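Local structure of putative acetyltransferase (Nocardia farcinica, 3D9W) at residues Val262-Glu265 with Ile269-Pro272; Arg60-Asp65 with Cys82-Gly87. The protein probably transfers an acetyl group from acetyl-CoA to arylamine substrates. All coordinates share one frame; numbering follows the deposited sequence.

Contact 1 (Val262-Glu265 with Ile269-Pro272); sequences VINE and IELP
The carbonyl oxygen of Ile263, near the end of helix 259-265, is gripped by the backbone of Ile269: N of Ile269 lies 3.1 Å from O of Ile263, and the N-H points at the oxygen with an angle of 159°. The chain, on leaving the helix end, turns back to bring this N-H to the oxygen. CA of Asn264 also lies 3.5 Å from O of Ile269, a CA-H...O contact that can add little by itself. Beside these backbone contacts the two isoleucines meet through their branches. With Ile263 CG2 placed anti to its backbone N (chi1 -67° for the CG1 arm), that methyl rests 3.6 Å from CB of Ile269 and 3.7 Å from its CG2. Leu224 of strand 223-227 touches both side chains, and Leu54 also packs on Ile269. On the more open side, Asn264 and Glu270 run alongside each other with amide and carboxylate planes 78° apart. Their facing oxygens form no bond; the carboxylate turns to Arg77, which makes a salt bridge with Glu270 OE1 and a weak hydrogen bond with Asn264 O. The whole illustrates a helix C-terminus closed by the returning chain, within the connection between helices 259-265 and 273-280, with Pro272 at the N-cap position of the latter.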
loop_
_atom_site.group_PDB
_atom_site.type_symbol
_atom_site.label_atom_id
_atom_site.label_comp_id
_atom_site.label_asym_id
_atom_site.label_seq_id
_atom_site.Cartn_x
_atom_site.Cartn_y
_atom_site.Cartn_z
ATOM N N VAL A 262 2.958 -15.449 14.841
ATOM C CA VAL A 262 2.114 -15.110 13.700
ATOM C C VAL A 262 2.750 -13.997 12.884
ATOM O O VAL A 262 2.747 -14.036 11.658
ATOM C CB VAL A 262 0.713 -14.656 14.161
ATOM C CG1 VAL A 262 -0.013 -13.956 13.034
ATOM C CG2 VAL A 262 -0.088 -15.857 14.626
ATOM N N ILE A 263 3.309 -13.015 13.584
ATOM C CA ILE A 263 3.941 -11.868 12.964
ATOM C C ILE A 263 5.219 -12.213 12.205
ATOM O O ILE A 263 5.558 -11.553 11.226
ATOM C CB ILE A 263 4.222 -10.799 14.027
ATOM C CG1 ILE A 263 2.891 -10.248 14.543
ATOM C CG2 ILE A 263 5.069 -9.673 13.449
ATOM C CD1 ILE A 263 3.042 -9.325 15.725
ATOM N N ASN A 264 5.925 -13.248 12.651
ATOM C CA ASN A 264 7.155 -13.676 11.991
ATOM C C ASN A 264 6.871 -14.588 10.795
ATOM O O ASN A 264 7.391 -14.372 9.691
ATOM C CB ASN A 264 8.056 -14.416 12.982
ATOM C CG ASN A 264 9.104 -15.277 12.289
ATOM O OD1 ASN A 264 9.967 -14.777 11.580
ATOM N ND2 ASN A 264 9.023 -16.581 12.495
ATOM N N GLU A 265 6.040 -15.602 11.016
ATOM C CA GLU A 265 5.716 -16.551 9.966
ATOM C C GLU A 265 4.746 -16.016 8.929
ATOM O O GLU A 265 4.965 -16.172 7.727
ATOM C CB GLU A 265 5.135 -17.824 10.573
ATOM C CG GLU A 265 5.877 -18.332 11.794
ATOM C CD GLU A 265 5.446 -19.726 12.196
ATOM O OE1 GLU A 265 4.231 -19.992 12.249
ATOM O OE2 GLU A 265 6.328 -20.557 12.465
ATOM N N ILE A 269 7.735 -10.149 9.541
ATOM C CA ILE A 269 8.125 -8.982 10.293
ATOM C C ILE A 269 8.910 -9.487 11.498
ATOM O O ILE A 269 8.468 -10.402 12.185
ATOM C CB ILE A 269 6.877 -8.202 10.740
ATOM C CG1 ILE A 269 6.222 -7.577 9.511
ATOM C CG2 ILE A 269 7.238 -7.161 11.799
ATOM C CD1 ILE A 269 4.963 -6.813 9.801
ATOM N N GLU A 270 10.081 -8.894 11.725
ATOM C CA GLU A 270 10.969 -9.256 12.836
ATOM C C GLU A 270 11.212 -8.020 13.709
ATOM O O GLU A 270 11.631 -6.973 13.214
ATOM C CB GLU A 270 12.305 -9.769 12.285
ATOM C CG GLU A 270 12.982 -10.825 13.137
ATOM C CD GLU A 270 13.477 -12.002 12.304
ATOM O OE1 GLU A 270 12.734 -12.456 11.395
ATOM O OE2 GLU A 270 14.604 -12.479 12.570
ATOM N N LEU A 271 10.960 -8.151 15.005
ATOM C CA LEU A 271 11.130 -7.045 15.930
ATOM C C LEU A 271 12.009 -7.420 17.102
ATOM O O LEU A 271 12.110 -8.585 17.470
ATOM C CB LEU A 271 9.786 -6.633 16.502
ATOM C CG LEU A 271 8.613 -6.384 15.581
ATOM C CD1 LEU A 271 7.393 -5.954 16.405
ATOM C CD2 LEU A 271 8.996 -5.316 14.570
ATOM N N PRO A 272 12.658 -6.428 17.719
ATOM C CA PRO A 272 13.505 -6.760 18.867
ATOM C C PRO A 272 12.556 -7.189 19.989
ATOM O O PRO A 272 11.345 -6.946 19.922
ATOM C CB PRO A 272 14.195 -5.437 19.187
ATOM C CG PRO A 272 14.231 -4.723 17.857
ATOM C CD PRO A 272 12.859 -5.034 17.291
#

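Contact 2 (Arg60-Asp65 with Cys82-Gly87); sequences RPVRLD and CYENAG
Val62 is the first residue of the 60-65 loop to meet helix 82-95, and it does so through one methyl laid over the flat face of a carboxylate. CG1, set anti to the backbone N by a chi1 of -173°, sits 3.4 Å from CD of Glu84, and CG of the same glutamate is 3.7 Å from it. The two side chains meet nearly at a right angle. Such an apolar lid covers one face of the acid while its oxygens bond to other groups: OE1 of Glu84 accepts from the backbone N of Tyr81, and OE2 pairs with Lys72 in a salt bridge. The carboxylate is thus held from both oxygens, and the nearby lysine would be expected to favour its charged form. Two residues on, Leu64 spreads its fork against the first turn of the helix. CD2 lies 3.8 Å from CB of Tyr83 and 3.9 Å from CG of Glu84, while CD1 is 4.0 Å from that same tyrosine CB. Helix 200-212 is tied to both segments, since the backbone oxygen of Val62 accepts from Asn207 and the Tyr83 ring, which beyond CB leads away from the loop, meets Phe203 edge to face. The arrangement belongs to the start of the cysteine-bearing helix of the arylamine N-acetyltransferase fold, whose Arg-Gly-Gly-x-Cys signature carries the nucleophile in relatives; here Cys82 holds that position and touches His119.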
loop_
_atom_site.group_PDB
_atom_site.type_symbol
_atom_site.label_atom_id
_atom_site.label_comp_id
_atom_site.label_asym_id
_atom_site.label_seq_id
_atom_site.Cartn_x
_atom_site.Cartn_y
_atom_site.Cartn_z
ATOM N N ARG A 60 6.618 5.566 17.952
ATOM C CA ARG A 60 7.708 6.112 17.176
ATOM C C ARG A 60 7.224 6.754 15.872
ATOM O O ARG A 60 6.120 6.491 15.392
ATOM C CB ARG A 60 8.744 5.018 16.900
ATOM C CG ARG A 60 9.259 4.369 18.175
ATOM C CD ARG A 60 10.521 3.555 17.954
ATOM N NE ARG A 60 10.299 2.278 17.278
ATOM C CZ ARG A 60 10.307 1.095 17.885
ATOM N NH1 ARG A 60 10.515 1.013 19.193
ATOM N NH2 ARG A 60 10.138 -0.011 17.177
ATOM N N PRO A 61 8.050 7.634 15.299
ATOM C CA PRO A 61 7.751 8.343 14.055
ATOM C C PRO A 61 7.944 7.484 12.808
ATOM O O PRO A 61 8.705 6.516 12.823
ATOM C CB PRO A 61 8.728 9.509 14.095
ATOM C CG PRO A 61 9.939 8.872 14.706
ATOM C CD PRO A 61 9.331 8.095 15.865
ATOM N N VAL A 62 7.252 7.854 11.734
ATOM C CA VAL A 62 7.343 7.141 10.468
ATOM C C VAL A 62 7.974 8.095 9.475
ATOM O O VAL A 62 7.347 9.068 9.082
ATOM C CB VAL A 62 5.951 6.759 9.926
ATOM C CG1 VAL A 62 6.108 5.869 8.708
ATOM C CG2 VAL A 62 5.122 6.067 11.011
ATOM N N ARG A 63 9.207 7.829 9.062
ATOM C CA ARG A 63 9.858 8.724 8.117
ATOM C C ARG A 63 9.773 8.247 6.665
ATOM O O ARG A 63 9.875 7.048 6.382
ATOM C CB ARG A 63 11.313 8.964 8.544
ATOM C CG ARG A 63 11.427 9.748 9.859
ATOM C CD ARG A 63 12.873 10.061 10.234
ATOM N NE ARG A 63 12.964 10.865 11.456
ATOM C CZ ARG A 63 12.730 10.410 12.689
ATOM N NH1 ARG A 63 12.391 9.142 12.889
ATOM N NH2 ARG A 63 12.820 11.236 13.730
ATOM N N LEU A 64 9.582 9.201 5.751
ATOM C CA LEU A 64 9.454 8.885 4.336
ATOM C C LEU A 64 10.681 9.149 3.467
ATOM O O LEU A 64 10.594 9.065 2.240
ATOM C CB LEU A 64 8.239 9.609 3.755
ATOM C CG LEU A 64 6.924 9.264 4.462
ATOM C CD1 LEU A 64 5.820 10.149 3.931
ATOM C CD2 LEU A 64 6.586 7.785 4.271
ATOM N N ASP A 65 11.818 9.476 4.076
ATOM C CA ASP A 65 13.020 9.682 3.277
ATOM C C ASP A 65 13.449 8.308 2.808
ATOM O O ASP A 65 13.238 7.323 3.502
ATOM C CB ASP A 65 14.150 10.322 4.090
ATOM C CG ASP A 65 14.442 9.586 5.391
ATOM O OD1 ASP A 65 13.786 9.907 6.413
ATOM O OD2 ASP A 65 15.328 8.694 5.391
ATOM N N CYS A 82 0.787 2.553 3.214
ATOM C CA CYS A 82 0.697 3.238 1.929
ATOM C C CYS A 82 1.827 4.204 1.546
ATOM O O CYS A 82 2.517 3.990 0.551
ATOM C CB CYS A 82 -0.648 3.955 1.816
ATOM S SG CYS A 82 -0.876 5.373 2.929
ATOM N N TYR A 83 2.022 5.262 2.322
ATOM C CA TYR A 83 3.063 6.240 2.011
ATOM C C TYR A 83 4.466 5.639 1.919
ATOM O O TYR A 83 5.210 5.913 0.983
ATOM C CB TYR A 83 3.049 7.363 3.051
ATOM C CG TYR A 83 1.802 8.231 3.025
ATOM C CD1 TYR A 83 1.555 9.097 1.963
ATOM C CD2 TYR A 83 0.873 8.186 4.065
ATOM C CE1 TYR A 83 0.415 9.897 1.934
ATOM C CE2 TYR A 83 -0.271 8.979 4.047
ATOM C CZ TYR A 83 -0.490 9.833 2.976
ATOM O OH TYR A 83 -1.606 10.629 2.947
ATOM N N GLU A 84 4.829 4.829 2.900
ATOM C CA GLU A 84 6.140 4.207 2.907
ATOM C C GLU A 84 6.311 3.379 1.643
ATOM O O GLU A 84 7.315 3.479 0.942
ATOM C CB GLU A 84 6.283 3.315 4.143
ATOM C CG GLU A 84 6.252 4.067 5.463
ATOM C CD GLU A 84 6.062 3.150 6.659
ATOM O OE1 GLU A 84 4.946 2.624 6.832
ATOM O OE2 GLU A 84 7.026 2.951 7.428
ATOM N N ASN A 85 5.307 2.563 1.352
ATOM C CA ASN A 85 5.330 1.706 0.179
ATOM C C ASN A 85 5.348 2.470 -1.136
ATOM O O ASN A 85 6.168 2.191 -2.007
ATOM C CB ASN A 85 4.132 0.761 0.202
ATOM C CG ASN A 85 4.488 -0.609 0.716
ATOM O OD1 ASN A 85 5.360 -1.273 0.175
ATOM N ND2 ASN A 85 3.812 -1.042 1.761
ATOM N N ALA A 86 4.447 3.431 -1.288
ATOM C CA ALA A 86 4.382 4.198 -2.524
ATOM C C ALA A 86 5.640 5.028 -2.750
ATOM O O ALA A 86 6.116 5.153 -3.881
ATOM C CB ALA A 86 3.144 5.095 -2.517
ATOM N N GLY A 87 6.175 5.586 -1.667
ATOM C CA GLY A 87 7.370 6.409 -1.762
ATOM C C GLY A 87 8.563 5.668 -2.327
ATOM O O GLY A 87 9.350 6.207 -3.113
#

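Contacts 1 and 2 lie in series along the chain, their centres 19 Å apart and their nearest atoms about 6 Å apart, without touching. Arg60, at the head of the loop in contact 2, forms salt bridges with Glu55 and with Asp275, the latter on the helix that follows contact 1. Arg77 and Arg78, shortly before helix 82-95, reach contact 1. The centre of contact 2 is 11 Å from the centre of the chain, and its helix segment begins at Cys82, the probable nucleophile by family resemblance, although Cys82 itself does not touch the 60-65 loop; the centre of contact 1, 19 Å from the chain centre, marks more peripheral packing.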